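Local coordinates for enoyl-CoA hydratase/isomerase family protein (Ruegeria pomeroyi, PDB 3L3S), which belongs to the crotonase superfamily and probably acts as a hydro-lyase in fatty acid metabolism, at residues W178-A181 against R187-P190. Numbering follows the deposited sequence.
Sequences WALA and RILP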
ATOM      1  N   TRP B 178       3.770  -1.175 -16.660  1.00 25.46           N
ATOM      2  CA  TRP B 178       4.048  -1.800 -15.364  1.00 25.48           C
ATOM      3  C   TRP B 178       3.984  -0.711 -14.304  1.00 24.60           C
ATOM      4  O   TRP B 178       3.481  -0.939 -13.213  1.00 22.12           O
ATOM      5  CB  TRP B 178       5.446  -2.454 -15.371  1.00 27.37           C
ATOM      6  CG  TRP B 178       5.839  -3.208 -14.112  1.00 31.38           C
ATOM      7  CD1 TRP B 178       5.646  -4.541 -13.860  1.00 33.35           C
ATOM      8  CD2 TRP B 178       6.489  -2.673 -12.948  1.00 32.08           C
ATOM      9  NE1 TRP B 178       6.131  -4.866 -12.614  1.00 33.77           N
ATOM     10  CE2 TRP B 178       6.653  -3.743 -12.031  1.00 32.90           C
ATOM     11  CE3 TRP B 178       6.954  -1.387 -12.588  1.00 33.76           C
ATOM     12  CZ2 TRP B 178       7.266  -3.569 -10.764  1.00 34.52           C
ATOM     13  CZ3 TRP B 178       7.565  -1.208 -11.326  1.00 32.46           C
ATOM     14  CH2 TRP B 178       7.712  -2.300 -10.432  1.00 32.88           C
ATOM     15  N   ALA B 179       4.523   0.457 -14.649  1.00 23.71           N
ATOM     16  CA  ALA B 179       4.559   1.619 -13.769  1.00 24.46           C
ATOM     17  C   ALA B 179       3.181   2.167 -13.445  1.00 24.75           C
ATOM     18  O   ALA B 179       2.951   2.634 -12.330  1.00 25.77           O
ATOM     19  CB  ALA B 179       5.410   2.695 -14.359  1.00 23.53           C
ATOM     20  N   LEU B 180       2.276   2.110 -14.424  1.00 23.37           N
ATOM     21  CA  LEU B 180       0.904   2.573 -14.238  1.00 24.20           C
ATOM     22  C   LEU B 180       0.176   1.632 -13.271  1.00 25.40           C
ATOM     23  O   LEU B 180      -0.454   2.089 -12.307  1.00 25.07           O
ATOM     24  CB  LEU B 180       0.161   2.647 -15.582  1.00 22.65           C
ATOM     25  CG  LEU B 180      -1.301   3.132 -15.549  1.00 24.15           C
ATOM     26  CD1 LEU B 180      -1.356   4.571 -15.063  1.00 21.73           C
ATOM     27  CD2 LEU B 180      -1.972   2.984 -16.909  1.00 23.58           C
ATOM     28  N   ALA B 181       0.350   0.329 -13.495  1.00 22.62           N
ATOM     29  CA  ALA B 181      -0.262  -0.707 -12.675  1.00 24.53           C
ATOM     30  C   ALA B 181       0.309  -0.768 -11.248  1.00 24.60           C
ATOM     31  O   ALA B 181      -0.397  -1.142 -10.305  1.00 24.75           O
ATOM     32  CB  ALA B 181      -0.124  -2.068 -13.371  1.00 22.51           C
ATOM     33  N   ARG B 187      -0.949   8.403 -14.888  1.00 27.27           N
ATOM     34  CA  ARG B 187      -1.654   8.147 -16.141  1.00 26.66           C
ATOM     35  C   ARG B 187      -0.669   8.102 -17.301  1.00 25.98           C
ATOM     36  O   ARG B 187       0.357   8.777 -17.269  1.00 25.66           O
ATOM     37  CB  ARG B 187      -2.698   9.254 -16.375  1.00 30.67           C
ATOM     38  CG  ARG B 187      -3.839   8.917 -17.317  1.00 36.96           C
ATOM     39  CD  ARG B 187      -4.911  10.013 -17.294  1.00 42.96           C
ATOM     40  NE  ARG B 187      -5.956   9.754 -18.287  1.00 47.97           N
ATOM     41  CZ  ARG B 187      -6.886  10.627 -18.672  1.00 49.88           C
ATOM     42  NH1 ARG B 187      -6.937  11.848 -18.146  1.00 51.63           N
ATOM     43  NH2 ARG B 187      -7.744  10.290 -19.626  1.00 50.59           N
ATOM     44  N   ILE B 188      -0.960   7.262 -18.295  1.00 26.49           N
ATOM     45  CA  ILE B 188      -0.127   7.152 -19.501  1.00 25.19           C
ATOM     46  C   ILE B 188      -0.853   7.910 -20.599  1.00 25.09           C
ATOM     47  O   ILE B 188      -2.028   7.660 -20.861  1.00 24.09           O
ATOM     48  CB  ILE B 188       0.070   5.687 -20.000  1.00 25.02           C
ATOM     49  CG1 ILE B 188       0.826   4.839 -18.972  1.00 24.13           C
ATOM     50  CG2 ILE B 188       0.883   5.680 -21.300  1.00 27.25           C
ATOM     51  CD1 ILE B 188       0.790   3.349 -19.292  1.00 19.16           C
ATOM     52  N   LEU B 189      -0.149   8.845 -21.228  1.00 25.40           N
ATOM     53  CA  LEU B 189      -0.720   9.645 -22.309  1.00 27.73           C
ATOM     54  C   LEU B 189       0.134   9.635 -23.582  1.00 28.95           C
ATOM     55  O   LEU B 189       1.356   9.450 -23.501  1.00 28.27           O
ATOM     56  CB  LEU B 189      -0.913  11.092 -21.840  1.00 27.96           C
ATOM     57  CG  LEU B 189      -2.135  11.245 -20.937  1.00 29.11           C
ATOM     58  CD1 LEU B 189      -1.667  11.582 -19.540  1.00 25.87           C
ATOM     59  CD2 LEU B 189      -3.115  12.240 -21.505  1.00 30.09           C
ATOM     60  N   PRO B 190      -0.500   9.766 -24.782  1.00 29.37           N
ATOM     61  CA  PRO B 190       0.289   9.783 -26.028  1.00 29.73           C
ATOM     62  C   PRO B 190       1.217  11.008 -25.982  1.00 28.76           C
ATOM     63  O   PRO B 190       0.799  12.077 -25.524  1.00 29.08           O
ATOM     64  CB  PRO B 190      -0.786   9.895 -27.123  1.00 30.14           C
ATOM     65  CG  PRO B 190      -2.017  10.398 -26.401  1.00 30.41           C
ATOM     66  CD  PRO B 190      -1.942   9.684 -25.096  1.00 28.65           C
TER
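Of the polar atoms in 187-190, the backbone N of Arg-187 lies nearest the side chain of Leu-180, but it meets a methyl group, CD1 of Leu-180 at 3.9 Å, and no hydrogen bond crosses between 178-181 and 187-190. That same CD1 lies 3.7 Å from CA of Arg-187, so one branch of the leucine rests against main chain. The Arg-187 side chain leaves its CA pointing away from 178-181 and touches His-197 of helix 194-207.

The other branch of Leu-180 turns to Ile-188, whose CD1 packs at 3.7 Å from CD2 of Leu-180 and at 3.8 Å from its CB. Two torsions make this possible. CG of Leu-180 stands anti to the backbone N (chi1 -180°), carrying the fork out from the helix, while the extended chi2 of Ile-188 (168°) stretches CD1 toward it. CG1 of Ile-188 follows alongside, 3.9 Å from CD2 of Leu-180, and the two chains meet at a slant.

An alanine in place of Ile-188 would lack CG1, CG2 and CD1, and would probably leave CD2 and CB of Leu-180 without their apolar cover on this side, opening a gap between helix and strand. Ile-188 also touches Ala-176 and Asp-177, earlier in the same helix as Leu-180, and Pro-133.

The contact thus lays helix 176-182 against the short strand 187-188, one of the two edge strands of the six-stranded sheet within this chain, where it lies parallel to strand 128-131. With only aliphatic groups and backbone meeting at an exposed margin, the packing between these two segments rests on shape and dispersion, added to the short covalent link 182-186, and offers no directional bond to fix the register.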